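Local coordinates for putative secreted lipase (Streptomyces sp. W007, PDB 5H6B), which catalyses the hydrolysis of triacylglycerols, as a thermostable lipase that is probably secreted and has an alpha/beta-hydrolase fold, at residues R191-A196 with A247-P252; R30-V35 with P51-R56; V233-G236 with I241-H244. All coordinates share one frame; numbering follows the deposited sequence.

Contact 1 of 3, residues R191-A196 with A247-P252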
ATOM      1  N   ARG A 191      13.749   2.516  -1.923  1.00 45.05           N
ATOM      2  CA  ARG A 191      13.809   1.935  -0.586  1.00 50.38           C
ATOM      3  C   ARG A 191      12.465   1.293  -0.230  1.00 47.54           C
ATOM      4  O   ARG A 191      11.435   1.958  -0.169  1.00 47.20           O
ATOM      5  CB  ARG A 191      14.236   2.984   0.442  1.00 55.19           C
ATOM      6  CG  ARG A 191      15.615   3.571   0.117  1.00 63.97           C
ATOM      7  CD  ARG A 191      16.560   3.642   1.314  1.00 72.78           C
ATOM      8  NE  ARG A 191      16.486   4.919   2.028  1.00 79.16           N
ATOM      9  CZ  ARG A 191      17.035   5.168   3.223  1.00 84.73           C
ATOM     10  NH1 ARG A 191      17.710   4.231   3.894  1.00 85.58           N
ATOM     11  NH2 ARG A 191      16.902   6.376   3.760  1.00 87.66           N
ATOM     12  N   TYR A 192      12.503  -0.016  -0.008  1.00 44.10           N
ATOM     13  CA  TYR A 192      11.321  -0.828   0.221  1.00 41.85           C
ATOM     14  C   TYR A 192      11.217  -1.195   1.680  1.00 42.15           C
ATOM     15  O   TYR A 192      12.204  -1.666   2.265  1.00 40.71           O
ATOM     16  CB  TYR A 192      11.414  -2.127  -0.571  1.00 40.50           C
ATOM     17  CG  TYR A 192      11.420  -1.985  -2.075  1.00 39.47           C
ATOM     18  CD1 TYR A 192      12.584  -1.626  -2.769  1.00 38.68           C
ATOM     19  CD2 TYR A 192      10.275  -2.254  -2.812  1.00 39.64           C
ATOM     20  CE1 TYR A 192      12.594  -1.539  -4.152  1.00 38.68           C
ATOM     21  CE2 TYR A 192      10.282  -2.176  -4.190  1.00 39.23           C
ATOM     22  CZ  TYR A 192      11.429  -1.817  -4.858  1.00 39.64           C
ATOM     23  OH  TYR A 192      11.372  -1.727  -6.228  1.00 37.05           O
ATOM     24  N   THR A 193      10.025  -1.009   2.254  1.00 40.95           N
ATOM     25  CA  THR A 193       9.696  -1.517   3.598  1.00 39.71           C
ATOM     26  C   THR A 193       8.425  -2.383   3.490  1.00 39.41           C
ATOM     27  O   THR A 193       7.532  -2.101   2.688  1.00 38.18           O
ATOM     28  CB  THR A 193       9.484  -0.369   4.608  1.00 41.22           C
ATOM     29  OG1 THR A 193      10.595   0.545   4.550  1.00 41.81           O
ATOM     30  CG2 THR A 193       9.314  -0.887   6.047  1.00 39.66           C
ATOM     31  N   VAL A 194       8.390  -3.469   4.252  1.00 37.26           N
ATOM     32  CA  VAL A 194       7.222  -4.327   4.348  1.00 37.36           C
ATOM     33  C   VAL A 194       6.934  -4.524   5.834  1.00 38.60           C
ATOM     34  O   VAL A 194       7.831  -4.849   6.616  1.00 39.63           O
ATOM     35  CB  VAL A 194       7.422  -5.690   3.672  1.00 35.93           C
ATOM     36  CG1 VAL A 194       6.199  -6.572   3.859  1.00 37.03           C
ATOM     37  CG2 VAL A 194       7.715  -5.526   2.197  1.00 37.26           C
ATOM     38  N   ILE A 195       5.680  -4.283   6.212  1.00 37.01           N
ATOM     39  CA  ILE A 195       5.213  -4.506   7.559  1.00 32.61           C
ATOM     40  C   ILE A 195       4.124  -5.562   7.426  1.00 33.06           C
ATOM     41  O   ILE A 195       3.117  -5.352   6.746  1.00 32.99           O
ATOM     42  CB  ILE A 195       4.667  -3.216   8.194  1.00 32.78           C
ATOM     43  CG1 ILE A 195       5.706  -2.092   8.124  1.00 31.51           C
ATOM     44  CG2 ILE A 195       4.240  -3.480   9.630  1.00 32.99           C
ATOM     45  CD1 ILE A 195       5.126  -0.711   8.262  1.00 32.78           C
ATOM     46  N   ALA A 196       4.357  -6.703   8.077  1.00 33.65           N
ATOM     47  CA  ALA A 196       3.491  -7.849   8.038  1.00 32.44           C
ATOM     48  C   ALA A 196       3.115  -8.246   9.445  1.00 34.05           C
ATOM     49  O   ALA A 196       3.822  -7.911  10.413  1.00 34.68           O
ATOM     50  CB  ALA A 196       4.188  -9.007   7.339  1.00 32.62           C
ATOM     51  N   ALA A 247       5.683   5.913   9.491  1.00 34.72           N
ATOM     52  CA  ALA A 247       6.302   7.226   9.687  1.00 36.36           C
ATOM     53  C   ALA A 247       7.846   7.134   9.834  1.00 36.35           C
ATOM     54  O   ALA A 247       8.541   8.008   9.381  1.00 33.58           O
ATOM     55  CB  ALA A 247       5.686   7.929  10.884  1.00 37.48           C
ATOM     56  N   ASN A 248       8.363   6.054  10.424  1.00 39.20           N
ATOM     57  CA  ASN A 248       9.818   5.811  10.458  1.00 41.12           C
ATOM     58  C   ASN A 248      10.395   5.651   9.075  1.00 46.39           C
ATOM     59  O   ASN A 248      11.408   6.293   8.761  1.00 47.24           O
ATOM     60  CB  ASN A 248      10.179   4.572  11.276  1.00 37.84           C
ATOM     61  CG  ASN A 248      10.042   4.805  12.756  1.00 37.55           C
ATOM     62  OD1 ASN A 248      10.015   5.942  13.202  1.00 38.15           O
ATOM     63  ND2 ASN A 248       9.965   3.735  13.531  1.00 39.27           N
ATOM     64  N   ALA A 249       9.759   4.803   8.260  1.00 44.44           N
ATOM     65  CA  ALA A 249      10.219   4.559   6.888  1.00 42.02           C
ATOM     66  C   ALA A 249      10.134   5.816   6.005  1.00 44.07           C
ATOM     67  O   ALA A 249      10.971   6.013   5.126  1.00 45.32           O
ATOM     68  CB  ALA A 249       9.440   3.424   6.255  1.00 39.60           C
ATOM     69  N   LEU A 250       9.140   6.666   6.231  1.00 44.31           N
ATOM     70  CA  LEU A 250       9.014   7.894   5.429  1.00 44.71           C
ATOM     71  C   LEU A 250      10.036   8.989   5.790  1.00 44.52           C
ATOM     72  O   LEU A 250      10.232   9.923   5.015  1.00 43.37           O
ATOM     73  CB  LEU A 250       7.596   8.457   5.528  1.00 44.73           C
ATOM     74  CG  LEU A 250       6.472   7.622   4.904  1.00 43.69           C
ATOM     75  CD1 LEU A 250       5.120   8.236   5.243  1.00 44.05           C
ATOM     76  CD2 LEU A 250       6.632   7.485   3.400  1.00 45.93           C
ATOM     77  N   ASP A 251      10.652   8.891   6.968  1.00 47.36           N
ATOM     78  CA  ASP A 251      11.685   9.842   7.409  1.00 48.46           C
ATOM     79  C   ASP A 251      12.720   9.120   8.310  1.00 46.91           C
ATOM     80  O   ASP A 251      12.737   9.311   9.534  1.00 44.53           O
ATOM     81  CB  ASP A 251      11.004  11.004   8.131  1.00 48.96           C
ATOM     82  CG  ASP A 251      11.981  12.038   8.643  1.00 50.54           C
ATOM     83  OD1 ASP A 251      13.138  12.091   8.179  1.00 50.85           O
ATOM     84  OD2 ASP A 251      11.568  12.805   9.524  1.00 53.44           O
ATOM     85  N   PRO A 252      13.569   8.265   7.703  1.00 46.50           N
ATOM     86  CA  PRO A 252      14.509   7.435   8.479  1.00 51.50           C
ATOM     87  C   PRO A 252      15.485   8.221   9.378  1.00 57.36           C
ATOM     88  O   PRO A 252      15.896   7.698  10.427  1.00 56.02           O
ATOM     89  CB  PRO A 252      15.259   6.638   7.404  1.00 51.06           C
ATOM     90  CG  PRO A 252      14.396   6.701   6.184  1.00 48.29           C
ATOM     91  CD  PRO A 252      13.675   8.006   6.252  1.00 46.69           C
TER
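Arg191 opens strand 191-196 and carries its guanidinium to within touch of Pro252, just beyond the end of helix 240-250. The terminal NH2 lies 3.5 Å from Pro252 CG and 4.0 Å from Pro252 CB, so the touch is between one nitrogen and the outer corner of the pyrrolidine ring. The two side chains approach from opposite directions, and Pro252 CG lies obliquely to the guanidinium plane, neither squarely over it nor in it. Arg191 CG sits beside its backbone N, anti to the carbonyl carbon (chi1 -59°), and bends at chi2 and chi3 bring the terminal NH2 up to the proline. Both residues are exposed, which makes this half of the contact a surface one. Tyr192 points to the other face of the sheet, onto Asn116 and Leu119 of helix 115-121. Such layering, a parallel sheet with helices on both faces, is that of the alpha/beta-hydrolase fold; strand 191-196 runs between strands 128-134 and 216-220. Thr193 turns back to helix 240-250. Here Thr193 OG1 is 3.5 Å from Ala249 CB, with the Thr193 CB atom 4.1 Å from the same methyl. OG1 stands beside the backbone N (chi1 -51°), and the short alanine lets the backbones come close, with Thr193 CA 6.9 Å from Ala249 CA. Beyond the last helical turn, Asp251 N bonds to Asn248 O at 3.2 Å.

Contact 2 of 3, residues R30-V35 with P51-R56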
ATOM      1  N   ARG A  30       9.004  15.113   0.114  1.00 55.79           N
ATOM      2  CA  ARG A  30       8.278  14.268  -0.818  1.00 53.14           C
ATOM      3  C   ARG A  30       6.837  14.108  -0.357  1.00 49.02           C
ATOM      4  O   ARG A  30       6.588  13.834   0.818  1.00 47.42           O
ATOM      5  CB  ARG A  30       8.974  12.919  -0.984  1.00 52.82           C
ATOM      6  CG  ARG A  30      10.303  13.031  -1.731  1.00 52.67           C
ATOM      7  CD  ARG A  30      10.975  11.677  -1.897  1.00 53.08           C
ATOM      8  NE  ARG A  30      11.409  11.197  -0.593  1.00 51.57           N
ATOM      9  CZ  ARG A  30      12.573  11.486  -0.014  1.00 55.93           C
ATOM     10  NH1 ARG A  30      13.487  12.246  -0.627  1.00 59.53           N
ATOM     11  NH2 ARG A  30      12.840  11.000   1.195  1.00 51.60           N
ATOM     12  N   PRO A  31       5.885  14.284  -1.289  1.00 48.52           N
ATOM     13  CA  PRO A  31       4.501  13.996  -0.966  1.00 49.15           C
ATOM     14  C   PRO A  31       4.277  12.477  -0.884  1.00 49.99           C
ATOM     15  O   PRO A  31       4.988  11.698  -1.546  1.00 48.62           O
ATOM     16  CB  PRO A  31       3.755  14.575  -2.158  1.00 48.80           C
ATOM     17  CG  PRO A  31       4.677  14.315  -3.305  1.00 48.05           C
ATOM     18  CD  PRO A  31       6.072  14.452  -2.745  1.00 46.49           C
ATOM     19  N   VAL A  32       3.296  12.080  -0.082  1.00 48.73           N
ATOM     20  CA  VAL A  32       2.974  10.678   0.134  1.00 46.90           C
ATOM     21  C   VAL A  32       1.731  10.326  -0.670  1.00 44.28           C
ATOM     22  O   VAL A  32       0.736  11.052  -0.613  1.00 44.60           O
ATOM     23  CB  VAL A  32       2.739  10.385   1.627  1.00 47.40           C
ATOM     24  CG1 VAL A  32       2.418   8.905   1.838  1.00 48.69           C
ATOM     25  CG2 VAL A  32       3.970  10.785   2.433  1.00 47.63           C
ATOM     26  N   VAL A  33       1.815   9.233  -1.433  1.00 41.54           N
ATOM     27  CA  VAL A  33       0.674   8.640  -2.123  1.00 40.50           C
ATOM     28  C   VAL A  33       0.253   7.331  -1.420  1.00 40.43           C
ATOM     29  O   VAL A  33       1.061   6.409  -1.273  1.00 39.84           O
ATOM     30  CB  VAL A  33       0.961   8.416  -3.625  1.00 40.82           C
ATOM     31  CG1 VAL A  33      -0.183   7.675  -4.311  1.00 41.02           C
ATOM     32  CG2 VAL A  33       1.199   9.752  -4.328  1.00 42.56           C
ATOM     33  N   LEU A  34      -1.014   7.279  -1.002  1.00 37.99           N
ATOM     34  CA  LEU A  34      -1.608   6.139  -0.342  1.00 36.70           C
ATOM     35  C   LEU A  34      -2.410   5.302  -1.344  1.00 38.28           C
ATOM     36  O   LEU A  34      -3.173   5.850  -2.142  1.00 36.41           O
ATOM     37  CB  LEU A  34      -2.517   6.608   0.781  1.00 37.46           C
ATOM     38  CG  LEU A  34      -1.911   7.510   1.860  1.00 35.45           C
ATOM     39  CD1 LEU A  34      -2.945   7.771   2.948  1.00 33.99           C
ATOM     40  CD2 LEU A  34      -0.647   6.924   2.462  1.00 34.90           C
ATOM     41  N   VAL A  35      -2.215   3.979  -1.303  1.00 37.11           N
ATOM     42  CA  VAL A  35      -2.750   3.052  -2.302  1.00 36.10           C
ATOM     43  C   VAL A  35      -3.512   1.954  -1.570  1.00 36.31           C
ATOM     44  O   VAL A  35      -2.901   1.064  -0.944  1.00 34.09           O
ATOM     45  CB  VAL A  35      -1.629   2.432  -3.169  1.00 35.83           C
ATOM     46  CG1 VAL A  35      -2.213   1.610  -4.319  1.00 37.93           C
ATOM     47  CG2 VAL A  35      -0.741   3.516  -3.742  1.00 36.74           C
ATOM     48  N   PRO A  51      -4.733  11.449   8.205  1.00 39.08           N
ATOM     49  CA  PRO A  51      -4.563  12.471   9.272  1.00 40.97           C
ATOM     50  C   PRO A  51      -3.310  12.298  10.137  1.00 42.83           C
ATOM     51  O   PRO A  51      -2.711  13.276  10.545  1.00 45.93           O
ATOM     52  CB  PRO A  51      -5.800  12.282  10.167  1.00 42.37           C
ATOM     53  CG  PRO A  51      -6.801  11.610   9.308  1.00 43.35           C
ATOM     54  CD  PRO A  51      -6.037  10.775   8.298  1.00 41.41           C
ATOM     55  N   TYR A  52      -2.940  11.056  10.424  1.00 42.21           N
ATOM     56  CA  TYR A  52      -1.741  10.759  11.205  1.00 41.60           C
ATOM     57  C   TYR A  52      -0.482  11.303  10.526  1.00 42.15           C
ATOM     58  O   TYR A  52       0.398  11.840  11.191  1.00 40.93           O
ATOM     59  CB  TYR A  52      -1.660   9.250  11.391  1.00 44.94           C
ATOM     60  CG  TYR A  52      -0.523   8.702  12.208  1.00 44.90           C
ATOM     61  CD1 TYR A  52       0.741   8.497  11.632  1.00 42.55           C
ATOM     62  CD2 TYR A  52      -0.723   8.307  13.541  1.00 44.64           C
ATOM     63  CE1 TYR A  52       1.779   7.958  12.368  1.00 44.77           C
ATOM     64  CE2 TYR A  52       0.313   7.760  14.282  1.00 45.51           C
ATOM     65  CZ  TYR A  52       1.560   7.585  13.688  1.00 44.87           C
ATOM     66  OH  TYR A  52       2.587   7.056  14.410  1.00 43.63           O
ATOM     67  N   LEU A  53      -0.408  11.171   9.206  1.00 42.52           N
ATOM     68  CA  LEU A  53       0.703  11.725   8.443  1.00 42.54           C
ATOM     69  C   LEU A  53       0.582  13.231   8.253  1.00 44.91           C
ATOM     70  O   LEU A  53       1.591  13.930   8.289  1.00 44.11           O
ATOM     71  CB  LEU A  53       0.840  11.037   7.087  1.00 41.22           C
ATOM     72  CG  LEU A  53       1.230   9.562   7.176  1.00 41.69           C
ATOM     73  CD1 LEU A  53       1.327   8.980   5.773  1.00 40.71           C
ATOM     74  CD2 LEU A  53       2.532   9.376   7.941  1.00 41.33           C
ATOM     75  N   VAL A  54      -0.635  13.732   8.066  1.00 47.38           N
ATOM     76  CA  VAL A  54      -0.857  15.177   7.972  1.00 49.53           C
ATOM     77  C   VAL A  54      -0.372  15.883   9.243  1.00 52.68           C
ATOM     78  O   VAL A  54       0.236  16.947   9.160  1.00 53.22           O
ATOM     79  CB  VAL A  54      -2.335  15.511   7.666  1.00 49.34           C
ATOM     80  CG1 VAL A  54      -2.634  16.999   7.852  1.00 50.65           C
ATOM     81  CG2 VAL A  54      -2.668  15.101   6.239  1.00 48.90           C
ATOM     82  N   ASN A  55      -0.598  15.267  10.403  1.00 56.47           N
ATOM     83  CA  ASN A  55      -0.157  15.828  11.692  1.00 58.26           C
ATOM     84  C   ASN A  55       1.348  15.772  11.923  1.00 57.62           C
ATOM     85  O   ASN A  55       1.836  16.416  12.839  1.00 60.17           O
ATOM     86  CB  ASN A  55      -0.838  15.114  12.869  1.00 61.46           C
ATOM     87  CG  ASN A  55      -2.350  15.269  12.863  1.00 63.87           C
ATOM     88  OD1 ASN A  55      -2.903  16.177  12.233  1.00 67.16           O
ATOM     89  ND2 ASN A  55      -3.028  14.367  13.557  1.00 63.14           N
ATOM     90  N   ARG A  56       2.059  14.966  11.137  1.00 54.44           N
ATOM     91  CA  ARG A  56       3.516  14.948  11.115  1.00 52.35           C
ATOM     92  C   ARG A  56       4.108  15.762   9.947  1.00 52.04           C
ATOM     93  O   ARG A  56       5.306  15.683   9.680  1.00 51.55           O
ATOM     94  CB  ARG A  56       3.992  13.494  11.107  1.00 55.05           C
ATOM     95  CG  ARG A  56       3.686  12.804  12.429  1.00 55.41           C
ATOM     96  CD  ARG A  56       3.657  11.292  12.338  1.00 58.57           C
ATOM     97  NE  ARG A  56       3.584  10.713  13.681  1.00 58.45           N
ATOM     98  CZ  ARG A  56       2.494  10.657  14.450  1.00 58.28           C
ATOM     99  NH1 ARG A  56       1.308  11.121  14.032  1.00 58.75           N
ATOM    100  NH2 ARG A  56       2.592  10.118  15.661  1.00 57.47           N
TER
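Two flat groups, the Tyr52 ring and the Arg56 guanidinium, lie face over face at and just beyond the helix that brings Leu53 against Val32 and Leu34. Arg56 NH1 sits 3.3 Å above the plane of the Tyr52 ring, over its centre, while Tyr52 CZ lies over the centre of the guanidinium. At the edge of that guanidinium, in its plane, is the Tyr52 carbonyl: Arg56 NH1 donates to Tyr52 O over 3.1 Å, with an N-H...O angle of 157°. The donor is tilted 27° from the carbonyl plane. One residue thus holds the arginine twice, through its ring and its backbone, and the bond probably helps to fix the rotation of the guanidinium. Helix 49-54 is the crossover of a beta-alpha-beta unit, joining strand 32-35 to the neighbouring parallel strand 59-63. Toward this strand the helix offers Leu53, whose CD1 is 4.1 Å from Val32 CG1 and 4.4 Å from Leu34 CD2. One methyl therefore serves both strand residues, and the Val32 and Leu53 side chains cross at about a right angle. Val32 reaches it with CG1 anti to the backbone N (chi1 -179°). All three residues are buried and meet by apolar contact alone, with no hydrogen bond across. Around them Val60 of strand 59-63 touches both leucines, and Leu250 of helix 240-250 touches Val32 and Leu53.

Contact 3 of 3, residues V233-G236 with I241-H244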
ATOM      1  N   VAL A 233      -6.816  -6.790   7.831  1.00 30.50           N
ATOM      2  CA  VAL A 233      -7.519  -5.544   7.594  1.00 32.18           C
ATOM      3  C   VAL A 233      -7.086  -4.473   8.589  1.00 31.38           C
ATOM      4  O   VAL A 233      -6.766  -3.360   8.189  1.00 31.00           O
ATOM      5  CB  VAL A 233      -9.060  -5.757   7.561  1.00 33.17           C
ATOM      6  CG1 VAL A 233      -9.805  -4.426   7.442  1.00 32.05           C
ATOM      7  CG2 VAL A 233      -9.407  -6.656   6.372  1.00 33.14           C
ATOM      8  N   ALA A 234      -7.052  -4.846   9.863  1.00 31.54           N
ATOM      9  CA  ALA A 234      -6.723  -3.941  10.945  1.00 33.67           C
ATOM     10  C   ALA A 234      -5.367  -3.280  10.772  1.00 32.43           C
ATOM     11  O   ALA A 234      -5.249  -2.067  10.972  1.00 32.33           O
ATOM     12  CB  ALA A 234      -6.774  -4.671  12.282  1.00 35.93           C
ATOM     13  N   ILE A 235      -4.363  -4.068  10.383  1.00 32.80           N
ATOM     14  CA  ILE A 235      -2.987  -3.572  10.275  1.00 32.20           C
ATOM     15  C   ILE A 235      -2.863  -2.382   9.305  1.00 31.81           C
ATOM     16  O   ILE A 235      -2.097  -1.464   9.565  1.00 32.15           O
ATOM     17  CB  ILE A 235      -1.977  -4.703   9.935  1.00 32.46           C
ATOM     18  CG1 ILE A 235      -0.519  -4.244  10.147  1.00 33.61           C
ATOM     19  CG2 ILE A 235      -2.150  -5.223   8.518  1.00 34.40           C
ATOM     20  CD1 ILE A 235       0.490  -5.341   9.851  1.00 34.55           C
ATOM     21  N   GLY A 236      -3.625  -2.380   8.217  1.00 31.49           N
ATOM     22  CA  GLY A 236      -3.576  -1.264   7.266  1.00 32.96           C
ATOM     23  C   GLY A 236      -4.617  -0.173   7.398  1.00 32.37           C
ATOM     24  O   GLY A 236      -4.604   0.783   6.622  1.00 33.39           O
ATOM     25  N   ILE A 241       0.541   1.361  15.723  1.00 37.71           N
ATOM     26  CA  ILE A 241       1.866   0.758  15.816  1.00 38.60           C
ATOM     27  C   ILE A 241       2.421   0.598  14.403  1.00 38.01           C
ATOM     28  O   ILE A 241       3.506   1.107  14.097  1.00 36.67           O
ATOM     29  CB  ILE A 241       1.831  -0.576  16.596  1.00 39.76           C
ATOM     30  CG1 ILE A 241       1.565  -0.296  18.078  1.00 41.65           C
ATOM     31  CG2 ILE A 241       3.145  -1.321  16.441  1.00 41.24           C
ATOM     32  CD1 ILE A 241       1.078  -1.491  18.871  1.00 41.48           C
ATOM     33  N   ALA A 242       1.646  -0.055  13.531  1.00 34.94           N
ATOM     34  CA  ALA A 242       2.001  -0.142  12.121  1.00 34.66           C
ATOM     35  C   ALA A 242       2.233   1.240  11.514  1.00 36.17           C
ATOM     36  O   ALA A 242       3.234   1.451  10.828  1.00 38.22           O
ATOM     37  CB  ALA A 242       0.961  -0.902  11.330  1.00 35.03           C
ATOM     38  N   PHE A 243       1.353   2.195  11.796  1.00 35.06           N
ATOM     39  CA  PHE A 243       1.502   3.528  11.192  1.00 36.42           C
ATOM     40  C   PHE A 243       2.732   4.311  11.698  1.00 36.20           C
ATOM     41  O   PHE A 243       3.339   5.059  10.934  1.00 33.96           O
ATOM     42  CB  PHE A 243       0.200   4.349  11.326  1.00 36.70           C
ATOM     43  CG  PHE A 243      -1.021   3.705  10.679  1.00 36.08           C
ATOM     44  CD1 PHE A 243      -0.908   2.757   9.647  1.00 36.86           C
ATOM     45  CD2 PHE A 243      -2.304   4.076  11.088  1.00 36.38           C
ATOM     46  CE1 PHE A 243      -2.046   2.189   9.058  1.00 37.87           C
ATOM     47  CE2 PHE A 243      -3.442   3.506  10.498  1.00 36.02           C
ATOM     48  CZ  PHE A 243      -3.310   2.571   9.479  1.00 35.39           C
ATOM     49  N   HIS A 244       3.109   4.121  12.961  1.00 37.45           N
ATOM     50  CA  HIS A 244       4.360   4.677  13.480  1.00 39.51           C
ATOM     51  C   HIS A 244       5.550   4.163  12.694  1.00 40.00           C
ATOM     52  O   HIS A 244       6.465   4.942  12.349  1.00 38.57           O
ATOM     53  CB  HIS A 244       4.538   4.335  14.950  1.00 42.25           C
ATOM     54  CG  HIS A 244       5.622   5.113  15.621  1.00 48.41           C
ATOM     55  ND1 HIS A 244       6.914   4.638  15.748  1.00 47.62           N
ATOM     56  CD2 HIS A 244       5.604   6.336  16.207  1.00 49.02           C
ATOM     57  CE1 HIS A 244       7.642   5.542  16.381  1.00 49.63           C
ATOM     58  NE2 HIS A 244       6.872   6.578  16.674  1.00 49.66           N
TER
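Ile235 lays its CG1 branch against the methyl of Ala242, with Ile235 CG1 3.8 Å from Ala242 CB. The same methyl also rests on the backbone, 3.6 Å from Ile235 O, so it lies against both a methylene and a carbonyl oxygen of one residue. CG1 stands anti to the backbone N (chi1 -167°), which puts the longer branch on the carbonyl side where Ala242 lies, while CG2 falls between N and the carbonyl carbon. A close backbone approach goes with this, Ile235 CA being 6.3 Å from Ala242 CA. Phe243, the next residue on helix 240-250, reaches past Ala242 with its ring. It meets the end of the other helix through its rim: Phe243 CZ is 3.6 Å from Gly236 O, which lies at the ring edge near its plane, and Gly236 C is in that plane too. Phe243 CE1 approaches Ile235 O at 3.7 Å, obliquely. Gly236 O thus meets the C-H edge of the ring, while Ile235 O lies close by at an oblique angle, a contact probably of weak electrostatic character; no hydrogen bond crosses. Glycine presents its bare backbone to the ring. The short helix 232-237 is loosely bonded, with Gly236 N to Val233 O a weak 3.3 Å; Glu231 accepts from the amides of Val233 and Ala234 at its start. The Phe243 side chain also touches Leu49 and Tyr52 of helix 49-54. Two helices joined by a tight connection after the last strand of the sheet are thereby held together, close to His232, the probable histidine of a Ser109-His232-Asp200 triad, as expected for an alpha/beta-hydrolase lipase.

Helix 240-250 links all three contacts: it supplies a segment to contact 1 and contact 3, and its Leu250 packs on the apolar cluster of contact 2, with Leu250 CD1 3.9 Å from Leu53 CD1. Contacts 1 and 2 reach the same parallel sheet, at strands 191-196 and 32-35, with centres 13 Å apart. Contact 3 instead joins two helices, and touches the sheet where the CD1 atom of Ile235 meets the carbonyl carbon of Ala196. Burial separates them too: contacts 2 and 3 are buried, whereas contact 1 runs out to solvent. Their chemistry differs as well: across its segments contact 2 is aliphatic, contact 3 pairs an alkyl touch with backbone carbonyls beside an aromatic ring, and contact 1 mixes a hydroxyl, a guanidinium and small apolar groups.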